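Local coordinates for protein tapirin (Caldicellulosiruptor hydrothermalis, PDB 6N2C) that binds cellulose, probably through its C-terminal beta-helix domain, which also carries a zinc ion, and probably serves adhesion of this thermophilic bacterium to plant biomass, at residues A[311-316]-A[333-338]; A[273-278]-A[292-297]; A[384-389]-A[405-410]; A[411-416]-A[431-436]. All blocks are in the same frame, centred on the assembly; numbering follows the deposited sequence.

Contact 1 (A[311-316]-A[333-338])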
loop_
_atom_site.group_PDB
_atom_site.type_symbol
_atom_site.label_atom_id
_atom_site.label_comp_id
_atom_site.label_asym_id
_atom_site.label_seq_id
_atom_site.Cartn_x
_atom_site.Cartn_y
_atom_site.Cartn_z
ATOM N N ASN A 311 -7.071 -9.815 -5.851
ATOM C CA ASN A 311 -8.469 -10.216 -5.776
ATOM C C ASN A 311 -9.423 -9.465 -6.745
ATOM O O ASN A 311 -10.413 -10.069 -7.218
ATOM C CB ASN A 311 -8.930 -10.175 -4.309
ATOM C CG ASN A 311 -8.322 -11.300 -3.507
ATOM O OD1 ASN A 311 -8.700 -12.443 -3.704
ATOM N ND2 ASN A 311 -7.506 -10.991 -2.535
ATOM N N GLU A 312 -9.117 -8.221 -7.090
ATOM C CA GLU A 312 -9.925 -7.474 -8.034
ATOM C C GLU A 312 -9.136 -6.959 -9.209
ATOM O O GLU A 312 -9.420 -7.383 -10.351
ATOM C CB GLU A 312 -10.660 -6.324 -7.339
ATOM C CG GLU A 312 -11.640 -6.790 -6.298
ATOM C CD GLU A 312 -12.954 -7.356 -6.826
ATOM O OE1 GLU A 312 -13.593 -8.041 -6.007
ATOM O OE2 GLU A 312 -13.356 -7.105 -7.988
ATOM N N PHE A 313 -8.172 -6.059 -8.986
ATOM C CA PHE A 313 -7.318 -5.680 -10.084
ATOM C C PHE A 313 -6.039 -5.015 -9.604
ATOM O O PHE A 313 -5.956 -4.554 -8.446
ATOM C CB PHE A 313 -8.038 -4.768 -11.109
ATOM C CG PHE A 313 -8.447 -3.449 -10.529
ATOM C CD1 PHE A 313 -7.505 -2.433 -10.399
ATOM C CD2 PHE A 313 -9.752 -3.235 -10.073
ATOM C CE1 PHE A 313 -7.869 -1.182 -9.810
ATOM C CE2 PHE A 313 -10.088 -1.990 -9.460
ATOM C CZ PHE A 313 -9.149 -0.962 -9.377
ATOM N N ALA A 314 -5.065 -4.980 -10.528
ATOM C CA ALA A 314 -3.906 -4.124 -10.371
ATOM C C ALA A 314 -3.779 -3.295 -11.591
ATOM O O ALA A 314 -3.843 -3.813 -12.743
ATOM C CB ALA A 314 -2.659 -4.977 -10.111
ATOM N N TYR A 315 -3.510 -2.004 -11.403
ATOM C CA TYR A 315 -3.435 -1.025 -12.439
ATOM C C TYR A 315 -2.124 -0.344 -12.227
ATOM O O TYR A 315 -1.843 0.152 -11.142
ATOM C CB TYR A 315 -4.659 -0.076 -12.342
ATOM C CG TYR A 315 -4.809 1.108 -13.225
ATOM C CD1 TYR A 315 -3.872 1.464 -14.246
ATOM C CD2 TYR A 315 -5.953 1.969 -13.112
ATOM C CE1 TYR A 315 -4.054 2.631 -15.002
ATOM C CE2 TYR A 315 -6.093 3.084 -13.883
ATOM C CZ TYR A 315 -5.159 3.428 -14.806
ATOM O OH TYR A 315 -5.348 4.528 -15.584
ATOM N N PHE A 316 -1.281 -0.260 -13.273
ATOM C CA PHE A 316 0.131 0.136 -13.128
ATOM C C PHE A 316 0.669 0.690 -14.433
ATOM O O PHE A 316 0.093 0.428 -15.504
ATOM C CB PHE A 316 1.043 -1.106 -12.724
ATOM C CG PHE A 316 0.829 -2.273 -13.657
ATOM C CD1 PHE A 316 1.460 -2.328 -14.885
ATOM C CD2 PHE A 316 -0.177 -3.181 -13.355
ATOM C CE1 PHE A 316 1.171 -3.373 -15.770
ATOM C CE2 PHE A 316 -0.469 -4.203 -14.242
ATOM C CZ PHE A 316 0.199 -4.291 -15.419
ATOM N N LYS A 333 -8.184 -8.719 -12.819
ATOM C CA LYS A 333 -7.704 -8.079 -14.008
ATOM C C LYS A 333 -6.354 -7.449 -13.763
ATOM O O LYS A 333 -6.058 -7.050 -12.618
ATOM C CB LYS A 333 -8.758 -7.056 -14.450
ATOM C CG LYS A 333 -10.163 -7.731 -14.707
ATOM C CD LYS A 333 -11.340 -6.779 -14.597
ATOM C CE LYS A 333 -12.697 -7.490 -14.662
ATOM N NZ LYS A 333 -13.131 -8.190 -13.416
ATOM N N LEU A 334 -5.527 -7.376 -14.800
ATOM C CA LEU A 334 -4.388 -6.478 -14.801
ATOM C C LEU A 334 -4.640 -5.402 -15.803
ATOM O O LEU A 334 -5.004 -5.695 -16.979
ATOM C CB LEU A 334 -3.099 -7.209 -15.192
ATOM C CG LEU A 334 -2.581 -8.252 -14.193
ATOM C CD1 LEU A 334 -1.260 -8.836 -14.656
ATOM C CD2 LEU A 334 -2.371 -7.598 -12.861
ATOM N N PHE A 335 -4.346 -4.150 -15.449
ATOM C CA PHE A 335 -4.458 -3.007 -16.332
ATOM C C PHE A 335 -3.078 -2.335 -16.451
ATOM O O PHE A 335 -2.701 -1.530 -15.559
ATOM C CB PHE A 335 -5.516 -1.947 -15.834
ATOM C CG PHE A 335 -6.924 -2.502 -15.677
ATOM C CD1 PHE A 335 -7.676 -2.720 -16.785
ATOM C CD2 PHE A 335 -7.435 -2.848 -14.462
ATOM C CE1 PHE A 335 -8.968 -3.222 -16.701
ATOM C CE2 PHE A 335 -8.697 -3.373 -14.358
ATOM C CZ PHE A 335 -9.488 -3.548 -15.491
ATOM N N GLY A 336 -2.339 -2.625 -17.515
ATOM C CA GLY A 336 -1.134 -1.953 -17.813
ATOM C C GLY A 336 -1.297 -0.854 -18.791
ATOM O O GLY A 336 -2.437 -0.713 -19.359
ATOM N N GLY A 337 -0.231 -0.117 -19.126
ATOM C CA GLY A 337 1.109 -0.278 -18.616
ATOM C C GLY A 337 1.853 -1.359 -19.366
ATOM O O GLY A 337 1.250 -2.184 -20.095
ATOM N N ASP A 338 3.151 -1.435 -19.078
ATOM C CA ASP A 338 3.970 -2.482 -19.647
ATOM C C ASP A 338 4.233 -3.539 -18.607
ATOM O O ASP A 338 4.364 -3.261 -17.387
ATOM C CB ASP A 338 5.328 -1.869 -20.132
ATOM C CG ASP A 338 5.174 -0.857 -21.242
ATOM O OD1 ASP A 338 4.191 -0.876 -22.018
ATOM O OD2 ASP A 338 6.123 -0.083 -21.388
HETATM O O HOH W 1 -11.882 -6.935 -11.556
#
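Phe-313 and Phe-335 meet in an offset edge-to-face pair, the edge of the Phe-335 ring turned toward the face of Phe-313 with the planes at 71° and the centroids 5.7 Å apart. The closest atoms are Phe-335 CE2 and Phe-313 CB, 3.6 Å apart; CB and CG of Phe-313 lie at the edge of the Phe-335 ring, near its plane. On the same face Tyr-315 crosses Phe-335 at about a right angle, CB against CB, and its ring also stacks on Tyr-446, from later in the chain. The other face carries Ala-314 and Leu-334, whose CB and CD2 touch at 3.8 Å. Phe-316 has CG between its backbone N and carbonyl carbon (chi1 52°), and its ring lies over the neighbouring strand's end: Phe-335 O sits 3.7 Å above the ring plane toward the rim, Phe-316 CE1 rests 3.4 Å from Gly-336 CA, and Leu-334 CB comes to the ring edge. An alanine at Phe-316 would probably leave Gly-336 and the Leu-334 CB without this aromatic cover and open a gap beside the turn. The backbones pair in parallel, Phe-335 N to Ala-314 O being the shortest bond at 2.8 Å, and a water joins Glu-312 O to Lys-333 NZ, which also bonds to Asn-331 O. Parallel strands 7° apart, with Tyr-315 beside Phe-335 and Ala-314 beside Leu-334 in register and Phe-313 reaching Phe-335 diagonally, are characteristic of successive coils of a parallel beta-helix.

Contact 2 (A[273-278]-A[292-297])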
loop_
_atom_site.group_PDB
_atom_site.type_symbol
_atom_site.label_atom_id
_atom_site.label_comp_id
_atom_site.label_asym_id
_atom_site.label_seq_id
_atom_site.Cartn_x
_atom_site.Cartn_y
_atom_site.Cartn_z
ATOM N N LEU A 273 -8.429 -1.050 -0.848
ATOM C CA LEU A 273 -7.682 -0.238 -1.833
ATOM C C LEU A 273 -6.247 -0.035 -1.370
ATOM O O LEU A 273 -6.041 0.440 -0.240
ATOM C CB LEU A 273 -8.363 1.139 -1.975
ATOM C CG LEU A 273 -7.750 2.169 -2.930
ATOM C CD1 LEU A 273 -7.472 1.615 -4.335
ATOM C CD2 LEU A 273 -8.543 3.479 -3.034
ATOM N N LEU A 274 -5.279 -0.282 -2.286
ATOM C CA LEU A 274 -3.844 0.022 -2.045
ATOM C C LEU A 274 -3.463 0.879 -3.172
ATOM O O LEU A 274 -3.605 0.459 -4.354
ATOM C CB LEU A 274 -3.043 -1.321 -2.073
ATOM C CG LEU A 274 -1.559 -1.220 -1.901
ATOM C CD1 LEU A 274 -1.300 -0.617 -0.540
ATOM C CD2 LEU A 274 -0.953 -2.584 -1.944
ATOM N N PHE A 275 -3.001 2.107 -2.895
ATOM C CA PHE A 275 -2.748 3.080 -3.942
ATOM C C PHE A 275 -1.438 3.754 -3.667
ATOM O O PHE A 275 -1.281 4.345 -2.597
ATOM C CB PHE A 275 -3.896 4.142 -3.949
ATOM C CG PHE A 275 -3.971 4.963 -5.160
ATOM C CD1 PHE A 275 -2.964 5.902 -5.463
ATOM C CD2 PHE A 275 -5.034 4.815 -6.065
ATOM C CE1 PHE A 275 -3.030 6.670 -6.625
ATOM C CE2 PHE A 275 -5.075 5.594 -7.186
ATOM C CZ PHE A 275 -4.088 6.493 -7.490
ATOM N N SER A 276 -0.536 3.772 -4.652
ATOM C CA SER A 276 0.671 4.561 -4.531
ATOM C C SER A 276 0.918 5.301 -5.829
ATOM O O SER A 276 0.669 4.785 -6.897
ATOM C CB SER A 276 1.906 3.729 -4.193
ATOM O OG SER A 276 3.029 4.543 -3.914
ATOM N N ASP A 277 1.364 6.545 -5.751
ATOM C CA ASP A 277 1.856 7.201 -6.925
ATOM C C ASP A 277 3.274 6.772 -7.303
ATOM O O ASP A 277 3.790 7.289 -8.345
ATOM C CB ASP A 277 1.813 8.700 -6.766
ATOM C CG ASP A 277 0.356 9.226 -6.588
ATOM O OD1 ASP A 277 -0.489 8.733 -7.338
ATOM O OD2 ASP A 277 0.145 10.191 -5.763
ATOM N N GLY A 278 3.893 5.919 -6.521
ATOM C CA GLY A 278 5.317 5.510 -6.711
ATOM C C GLY A 278 5.459 4.019 -6.954
ATOM O O GLY A 278 4.584 3.332 -7.464
ATOM N N ALA A 292 -8.084 -4.036 -4.774
ATOM C CA ALA A 292 -7.692 -3.150 -5.842
ATOM C C ALA A 292 -6.326 -2.558 -5.507
ATOM O O ALA A 292 -6.107 -2.099 -4.374
ATOM C CB ALA A 292 -8.744 -2.027 -6.013
ATOM N N LEU A 293 -5.456 -2.495 -6.513
ATOM C CA LEU A 293 -4.114 -1.973 -6.353
ATOM C C LEU A 293 -3.836 -1.047 -7.525
ATOM O O LEU A 293 -3.990 -1.406 -8.699
ATOM C CB LEU A 293 -3.134 -3.185 -6.301
ATOM C CG LEU A 293 -1.656 -2.864 -6.120
ATOM C CD1 LEU A 293 -0.937 -4.126 -5.645
ATOM C CD2 LEU A 293 -0.963 -2.331 -7.316
ATOM N N PHE A 294 -3.421 0.188 -7.209
ATOM C CA PHE A 294 -2.966 1.103 -8.189
ATOM C C PHE A 294 -1.517 1.502 -7.842
ATOM O O PHE A 294 -1.234 1.795 -6.692
ATOM C CB PHE A 294 -3.765 2.442 -8.169
ATOM C CG PHE A 294 -5.223 2.357 -8.548
ATOM C CD1 PHE A 294 -6.112 1.734 -7.683
ATOM C CD2 PHE A 294 -5.730 3.044 -9.667
ATOM C CE1 PHE A 294 -7.491 1.760 -7.960
ATOM C CE2 PHE A 294 -7.073 3.052 -9.911
ATOM C CZ PHE A 294 -7.939 2.413 -9.075
ATOM N N CYS A 295 -0.598 1.581 -8.830
ATOM C CA CYS A 295 0.726 2.072 -8.524
ATOM C C CYS A 295 1.394 2.538 -9.782
ATOM O O CYS A 295 0.879 2.273 -10.859
ATOM C CB CYS A 295 1.607 1.058 -7.718
ATOM S SG CYS A 295 1.971 -0.410 -8.759
ATOM N N ASP A 296 2.506 3.250 -9.693
ATOM C CA ASP A 296 3.244 3.522 -10.915
ATOM C C ASP A 296 3.926 2.232 -11.407
ATOM O O ASP A 296 3.775 1.837 -12.571
ATOM C CB ASP A 296 4.265 4.588 -10.734
ATOM C CG ASP A 296 5.149 4.800 -11.937
ATOM O OD1 ASP A 296 4.688 5.214 -13.008
ATOM O OD2 ASP A 296 6.353 4.511 -11.800
ATOM N N THR A 297 4.712 1.656 -10.544
ATOM C CA THR A 297 5.524 0.521 -10.874
ATOM C C THR A 297 5.328 -0.495 -9.771
ATOM O O THR A 297 5.410 -0.190 -8.587
ATOM C CB THR A 297 6.991 0.887 -10.958
ATOM O OG1 THR A 297 7.245 1.745 -12.070
ATOM C CG2 THR A 297 7.897 -0.354 -11.089
#
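Segments 273-278 and 292-297 run the same way, 8° apart end to end, joined by parallel-strand bonds from Leu-274 N to Ala-292 O, Phe-294 N to Leu-274 O and Ser-276 N to Phe-294 O, each 2.9 Å. Phe-294 lies against Phe-275 with the ring planes only 26° apart but slid, so that the rings barely overlap. What fills the face of Phe-275 is instead the Phe-294 CB, in a CH-pi contact 3.8 Å from the ring centroid and displaced toward the rim. The first torsions differ, CG being anti to the backbone N in Phe-275 (chi1 -164°) but anti to the carbonyl carbon in Phe-294, which sends the rings off differently from CA atoms in register. Leu-273 CD1 reaches Phe-294 CD1 at 3.6 Å, and Ile-453 of helix 451-457 packs on both Leu-273 and Phe-275. Such stacking of like residues is common between neighbouring coils of a parallel beta-helix; on the opposite face Leu-274 and Leu-293 lie side by side, CD2 to CD1 4.0 Å. At the end of strand 273-276, Ser-276 OG accepts from Gly-278 N in an ST turn and also bonds to Thr-255 OG1. Past the turn, Asp-296 N donates a hydrogen bond to Gly-278 O, 3.0 Å, and Asp-296 OD1 bonds to Asn-317 ND2 on the next coil.

Contact 3 (A[384-389]-A[405-410])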
loop_
_atom_site.group_PDB
_atom_site.type_symbol
_atom_site.label_atom_id
_atom_site.label_comp_id
_atom_site.label_asym_id
_atom_site.label_seq_id
_atom_site.Cartn_x
_atom_site.Cartn_y
_atom_site.Cartn_z
ATOM N N ASP A 384 11.412 -13.752 -26.192
ATOM C CA ASP A 384 12.798 -14.077 -26.419
ATOM C C ASP A 384 13.072 -15.362 -25.679
ATOM O O ASP A 384 13.000 -15.433 -24.418
ATOM C CB ASP A 384 13.685 -12.897 -26.014
ATOM C CG ASP A 384 15.162 -13.208 -26.106
ATOM O OD1 ASP A 384 15.491 -14.201 -26.711
ATOM O OD2 ASP A 384 15.927 -12.424 -25.540
ATOM N N GLY A 385 13.356 -16.414 -26.417
ATOM C CA GLY A 385 13.595 -17.720 -25.834
ATOM C C GLY A 385 12.438 -18.640 -25.715
ATOM O O GLY A 385 11.332 -18.304 -26.148
ATOM N N GLU A 386 12.673 -19.801 -25.098
ATOM C CA GLU A 386 11.696 -20.865 -25.028
ATOM C C GLU A 386 10.931 -20.587 -23.773
ATOM O O GLU A 386 10.928 -21.352 -22.805
ATOM C CB GLU A 386 12.341 -22.263 -25.039
ATOM C CG GLU A 386 13.115 -22.552 -26.394
ATOM C CD GLU A 386 12.201 -22.789 -27.607
ATOM O OE1 GLU A 386 10.980 -23.057 -27.423
ATOM O OE2 GLU A 386 12.659 -22.662 -28.796
ATOM N N VAL A 387 10.162 -19.489 -23.843
ATOM C CA VAL A 387 9.281 -19.131 -22.715
ATOM C C VAL A 387 8.232 -20.214 -22.399
ATOM O O VAL A 387 7.903 -21.055 -23.204
ATOM C CB VAL A 387 8.640 -17.725 -22.966
ATOM C CG1 VAL A 387 9.727 -16.685 -23.151
ATOM C CG2 VAL A 387 7.685 -17.725 -24.142
ATOM N N LYS A 388 7.658 -20.155 -21.193
ATOM C CA LYS A 388 6.613 -21.002 -20.815
ATOM C C LYS A 388 5.306 -20.215 -20.748
ATOM O O LYS A 388 5.092 -19.468 -19.756
ATOM C CB LYS A 388 6.874 -21.608 -19.481
ATOM C CG LYS A 388 8.009 -22.627 -19.514
ATOM C CD LYS A 388 8.115 -23.279 -18.139
ATOM C CE LYS A 388 9.551 -23.546 -17.735
ATOM N NZ LYS A 388 10.172 -24.463 -18.727
ATOM N N LEU A 389 4.453 -20.382 -21.756
ATOM C CA LEU A 389 3.175 -19.663 -21.842
ATOM C C LEU A 389 2.082 -20.682 -21.946
ATOM O O LEU A 389 2.166 -21.596 -22.774
ATOM C CB LEU A 389 3.077 -18.821 -23.085
ATOM C CG LEU A 389 4.024 -17.701 -23.378
ATOM C CD1 LEU A 389 3.530 -17.000 -24.635
ATOM C CD2 LEU A 389 4.007 -16.776 -22.159
ATOM N N LEU A 405 13.717 -18.395 -30.620
ATOM C CA LEU A 405 12.561 -19.230 -30.398
ATOM C C LEU A 405 12.601 -20.192 -31.565
ATOM O O LEU A 405 12.254 -19.801 -32.749
ATOM C CB LEU A 405 11.273 -18.357 -30.472
ATOM C CG LEU A 405 9.968 -19.164 -30.327
ATOM C CD1 LEU A 405 9.914 -19.845 -28.984
ATOM C CD2 LEU A 405 8.721 -18.306 -30.591
ATOM N N ASN A 406 13.022 -21.426 -31.255
ATOM C CA ASN A 406 13.230 -22.448 -32.272
ATOM C C ASN A 406 12.203 -23.534 -32.313
ATOM O O ASN A 406 11.853 -23.983 -33.411
ATOM C CB ASN A 406 14.628 -23.019 -32.092
ATOM C CG ASN A 406 15.659 -21.935 -32.191
ATOM O OD1 ASN A 406 15.676 -21.184 -33.191
ATOM N ND2 ASN A 406 16.457 -21.762 -31.127
ATOM N N SER A 407 11.723 -23.997 -31.168
ATOM C CA SER A 407 10.665 -25.007 -31.151
ATOM C C SER A 407 9.292 -24.481 -30.721
ATOM O O SER A 407 8.304 -24.903 -31.247
ATOM C CB SER A 407 11.040 -26.173 -30.259
ATOM O OG SER A 407 11.074 -25.816 -28.890
ATOM N N GLY A 408 9.256 -23.573 -29.754
ATOM C CA GLY A 408 7.986 -23.210 -29.118
ATOM C C GLY A 408 7.263 -24.303 -28.325
ATOM O O GLY A 408 6.094 -24.200 -28.128
ATOM N N THR A 409 7.985 -25.290 -27.800
ATOM C CA THR A 409 7.315 -26.440 -27.209
ATOM C C THR A 409 6.476 -26.027 -26.009
ATOM O O THR A 409 5.320 -26.507 -25.871
ATOM C CB THR A 409 8.297 -27.600 -26.870
ATOM O OG1 THR A 409 9.412 -27.104 -26.126
ATOM C CG2 THR A 409 8.805 -28.245 -28.177
ATOM N N ASN A 410 6.986 -25.036 -25.250
ATOM C CA ASN A 410 6.278 -24.602 -24.040
ATOM C C ASN A 410 5.312 -23.432 -24.257
ATOM O O ASN A 410 4.916 -22.785 -23.272
ATOM C CB ASN A 410 7.250 -24.278 -22.953
ATOM C CG ASN A 410 7.923 -25.532 -22.428
ATOM O OD1 ASN A 410 7.269 -26.548 -22.258
ATOM N ND2 ASN A 410 9.189 -25.457 -22.193
HETATM O O HOH W 2 8.674 -22.460 -25.570
HETATM O O HOH W 3 10.879 -23.732 -22.031
HETATM O O HOH W 4 15.634 -22.765 -28.815
#
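Glu-386 reaches across to the loop 405-410 and is gripped by the loop's backbone N-H groups and the Ser-407 hydroxyl, a junction between two successive coils of the beta-helix at the bend that precedes strands 388-391 and 411-413. The hydrogen bonds centre on the carboxylate. OE2 takes two backbone donors from opposite faces of its plane: Asn-406 N at 2.8 Å, nearly in line with the C-O bond, and Ser-407 N at 2.9 Å, a straight bond (168°) on the syn side. OE1 receives Ser-407 OG from well above the carboxylate plane, at 3.1 Å, and a weak bond from Gly-408 N. A bend at chi2 (-72°) helps bring the acid over the loop, and the several donors hold it from turning; they are likely to favour its ionised form. Further along, Leu-389 N bonds to Asn-410 O at 2.9 Å, where the chain is about to enter strand 411-413, the neighbour of 388-391. Van der Waals contact is slighter: the Leu-405 CD1 methyl rests on Gly-385 O, 3.5 Å away, and Leu-405 also packs on Ile-411. The aliphatic part of Lys-388 runs beside Asn-410, both pointing the same way, with CG to CB 3.9 Å. Waters fill in between. One donates to Glu-386 OE2 and accepts from Asn-406 ND2; another donates to both Glu-386 OE1 and Val-387 O and accepts from Asn-410 N, its distance to Val-387 O being 2.9 Å.

Contact 4 (A[411-416]-A[431-436])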
loop_
_atom_site.group_PDB
_atom_site.type_symbol
_atom_site.label_atom_id
_atom_site.label_comp_id
_atom_site.label_asym_id
_atom_site.label_seq_id
_atom_site.Cartn_x
_atom_site.Cartn_y
_atom_site.Cartn_z
ATOM N N ILE A 411 4.975 -23.133 -25.500
ATOM C CA ILE A 411 3.976 -22.074 -25.788
ATOM C C ILE A 411 2.696 -22.818 -26.097
ATOM O O ILE A 411 2.628 -23.527 -27.126
ATOM C CB ILE A 411 4.418 -21.179 -26.938
ATOM C CG1 ILE A 411 5.657 -20.405 -26.492
ATOM C CG2 ILE A 411 3.275 -20.252 -27.422
ATOM C CD1 ILE A 411 6.289 -19.515 -27.540
ATOM N N ARG A 412 1.706 -22.738 -25.197
ATOM C CA ARG A 412 0.383 -23.335 -25.390
ATOM C C ARG A 412 -0.685 -22.239 -25.365
ATOM O O ARG A 412 -0.739 -21.418 -24.419
ATOM C CB ARG A 412 0.089 -24.381 -24.316
ATOM C CG ARG A 412 1.033 -25.603 -24.339
ATOM C CD ARG A 412 1.638 -25.879 -22.952
ATOM N NE ARG A 412 0.698 -26.495 -21.989
ATOM C CZ ARG A 412 0.826 -26.483 -20.649
ATOM N NH1 ARG A 412 1.836 -25.875 -20.038
ATOM N NH2 ARG A 412 -0.076 -27.104 -19.909
ATOM N N VAL A 413 -1.523 -22.226 -26.396
ATOM C CA VAL A 413 -2.598 -21.203 -26.552
ATOM C C VAL A 413 -3.790 -21.978 -27.056
ATOM O O VAL A 413 -3.821 -22.424 -28.223
ATOM C CB VAL A 413 -2.232 -20.068 -27.539
ATOM C CG1 VAL A 413 -3.334 -18.999 -27.582
ATOM C CG2 VAL A 413 -0.910 -19.399 -27.118
ATOM N N SER A 414 -4.792 -22.115 -26.203
ATOM C CA SER A 414 -5.902 -23.010 -26.535
ATOM C C SER A 414 -6.871 -22.454 -27.584
ATOM O O SER A 414 -7.461 -23.221 -28.389
ATOM C CB SER A 414 -6.608 -23.452 -25.253
ATOM O OG SER A 414 -7.276 -22.378 -24.662
ATOM N N ASP A 415 -7.020 -21.148 -27.665
ATOM C CA ASP A 415 -7.843 -20.538 -28.685
ATOM C C ASP A 415 -6.925 -20.058 -29.814
ATOM O O ASP A 415 -6.723 -20.785 -30.808
ATOM C CB ASP A 415 -8.700 -19.411 -28.118
ATOM C CG ASP A 415 -9.521 -18.656 -29.168
ATOM O OD1 ASP A 415 -9.671 -19.079 -30.355
ATOM O OD2 ASP A 415 -10.065 -17.557 -28.846
ATOM N N LYS A 416 -6.343 -18.861 -29.694
ATOM C CA LYS A 416 -5.542 -18.327 -30.769
ATOM C C LYS A 416 -4.701 -17.169 -30.328
ATOM O O LYS A 416 -4.962 -16.577 -29.249
ATOM C CB LYS A 416 -6.440 -17.885 -31.960
ATOM C CG LYS A 416 -7.380 -16.673 -31.682
ATOM C CD LYS A 416 -8.145 -16.230 -32.912
ATOM C CE LYS A 416 -9.190 -17.257 -33.331
ATOM N NZ LYS A 416 -10.309 -17.531 -32.380
ATOM N N ARG A 431 2.957 -22.554 -35.506
ATOM C CA ARG A 431 2.473 -21.658 -36.531
ATOM C C ARG A 431 0.983 -21.606 -36.553
ATOM O O ARG A 431 0.391 -20.523 -36.772
ATOM C CB ARG A 431 3.096 -22.000 -37.910
ATOM C CG ARG A 431 2.499 -21.196 -39.052
ATOM C CD ARG A 431 2.897 -19.715 -39.025
ATOM N NE ARG A 431 2.193 -18.967 -40.071
ATOM C CZ ARG A 431 0.874 -18.653 -40.067
ATOM N NH1 ARG A 431 0.016 -18.986 -39.064
ATOM N NH2 ARG A 431 0.371 -18.005 -41.128
ATOM N N ASN A 432 0.385 -22.763 -36.250
ATOM C CA ASN A 432 -1.067 -22.964 -36.226
ATOM C C ASN A 432 -1.811 -21.968 -35.346
ATOM O O ASN A 432 -2.925 -21.582 -35.665
ATOM C CB ASN A 432 -1.487 -24.411 -35.815
ATOM C CG ASN A 432 -1.228 -24.762 -34.346
ATOM O OD1 ASN A 432 -0.098 -24.676 -33.833
ATOM N ND2 ASN A 432 -2.283 -25.250 -33.664
ATOM N N LEU A 433 -1.154 -21.556 -34.287
ATOM C CA LEU A 433 -1.790 -20.772 -33.217
ATOM C C LEU A 433 -2.178 -19.386 -33.740
ATOM O O LEU A 433 -3.078 -18.740 -33.160
ATOM C CB LEU A 433 -0.841 -20.606 -32.081
ATOM C CG LEU A 433 -0.395 -21.870 -31.323
ATOM C CD1 LEU A 433 0.530 -21.525 -30.191
ATOM C CD2 LEU A 433 -1.605 -22.732 -30.917
ATOM N N PHE A 434 -1.455 -18.888 -34.734
ATOM C CA PHE A 434 -1.584 -17.509 -35.121
ATOM C C PHE A 434 -2.674 -17.295 -36.173
ATOM O O PHE A 434 -2.732 -18.006 -37.184
ATOM C CB PHE A 434 -0.243 -16.994 -35.652
ATOM C CG PHE A 434 0.879 -16.968 -34.647
ATOM C CD1 PHE A 434 1.556 -18.141 -34.274
ATOM C CD2 PHE A 434 1.337 -15.745 -34.126
ATOM C CE1 PHE A 434 2.560 -18.116 -33.370
ATOM C CE2 PHE A 434 2.387 -15.714 -33.273
ATOM C CZ PHE A 434 3.027 -16.895 -32.880
ATOM N N VAL A 435 -3.483 -16.246 -35.995
ATOM C CA VAL A 435 -4.550 -15.853 -36.916
ATOM C C VAL A 435 -4.442 -14.347 -37.238
ATOM O O VAL A 435 -4.294 -13.540 -36.278
ATOM C CB VAL A 435 -5.871 -16.102 -36.274
ATOM C CG1 VAL A 435 -6.988 -15.566 -37.191
ATOM C CG2 VAL A 435 -6.057 -17.582 -35.994
ATOM N N GLN A 436 -4.448 -13.947 -38.526
ATOM C CA GLN A 436 -4.155 -12.568 -38.862
ATOM C C GLN A 436 -5.433 -11.813 -38.979
ATOM O O GLN A 436 -6.337 -12.261 -39.639
ATOM C CB GLN A 436 -3.397 -12.405 -40.191
ATOM C CG GLN A 436 -2.879 -11.023 -40.442
ATOM C CD GLN A 436 -1.723 -10.978 -41.453
ATOM O OE1 GLN A 436 -0.556 -11.321 -41.132
ATOM N NE2 GLN A 436 -2.017 -10.503 -42.660
#
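Lys-416 and Leu-433 are the residues whose CA atoms come nearest, 5.1 Å, and no hydrogen bond joins the segments: after strand 411-413 the chain turns a corner at Ser-414 and Asp-415, while 431-433 has helical torsions before strand 434-436 begins. Lys-416 CA makes a CA-H...O contact with Leu-433 O, 3.5 Å, between the segments. Leu-433 is the chief apolar group. Its side chain crosses those of Val-413 and Ile-411 obliquely, CD1 touching Val-413 CG2 at 4.0 Å and Ile-411 CG2 at 4.1 Å, both on side chains that point toward the second segment, while CD2 lies 3.5 Å from Val-413 O. Lys-416 places CG between its N and carbonyl carbon, and its chain bends at chi3 and chi4; along the way CD passes Val-435 CG2 at 4.0 Å. Its NZ forms a salt bridge with Asp-415 OD1, 2.6 Å on the syn side of the carboxylate. An alanine at Lys-416 would probably leave Asp-415 without this charge partner and strip Val-435 CG2 of the methylene cover of CD and CE. Strand 434-436 is the outermost of its row, beside 416-419, so this apolar cluster, with the chain bending round a corner, is that of the terminal coil of a parallel beta-helix, where Leu-433 covers side chains of strand 411-413.

Along the chain the contacts follow in series, contact 2, contact 1, contact 3 and contact 4, each joining segments about one coil apart. Contacts 1 and 2 have centres 10 Å apart and touch: strands 293-294 and 313-315 are neighbours, with Tyr-315 N probably bonded to Leu-293 O and Phe-313 CZ packed on Phe-294 CE1. Contacts 3 and 4, centres 13 Å apart, also meet, through a probable hydrogen bond from Arg-412 N to Leu-389 O on adjacent strands. Contact 2 lies 32 and 33 Å from contacts 3 and 4, centre to centre. The four thus sample one beta-helix from its middle to the end of its rows at 411-413 and 434-436, away from the zinc site, coil stacked on coil.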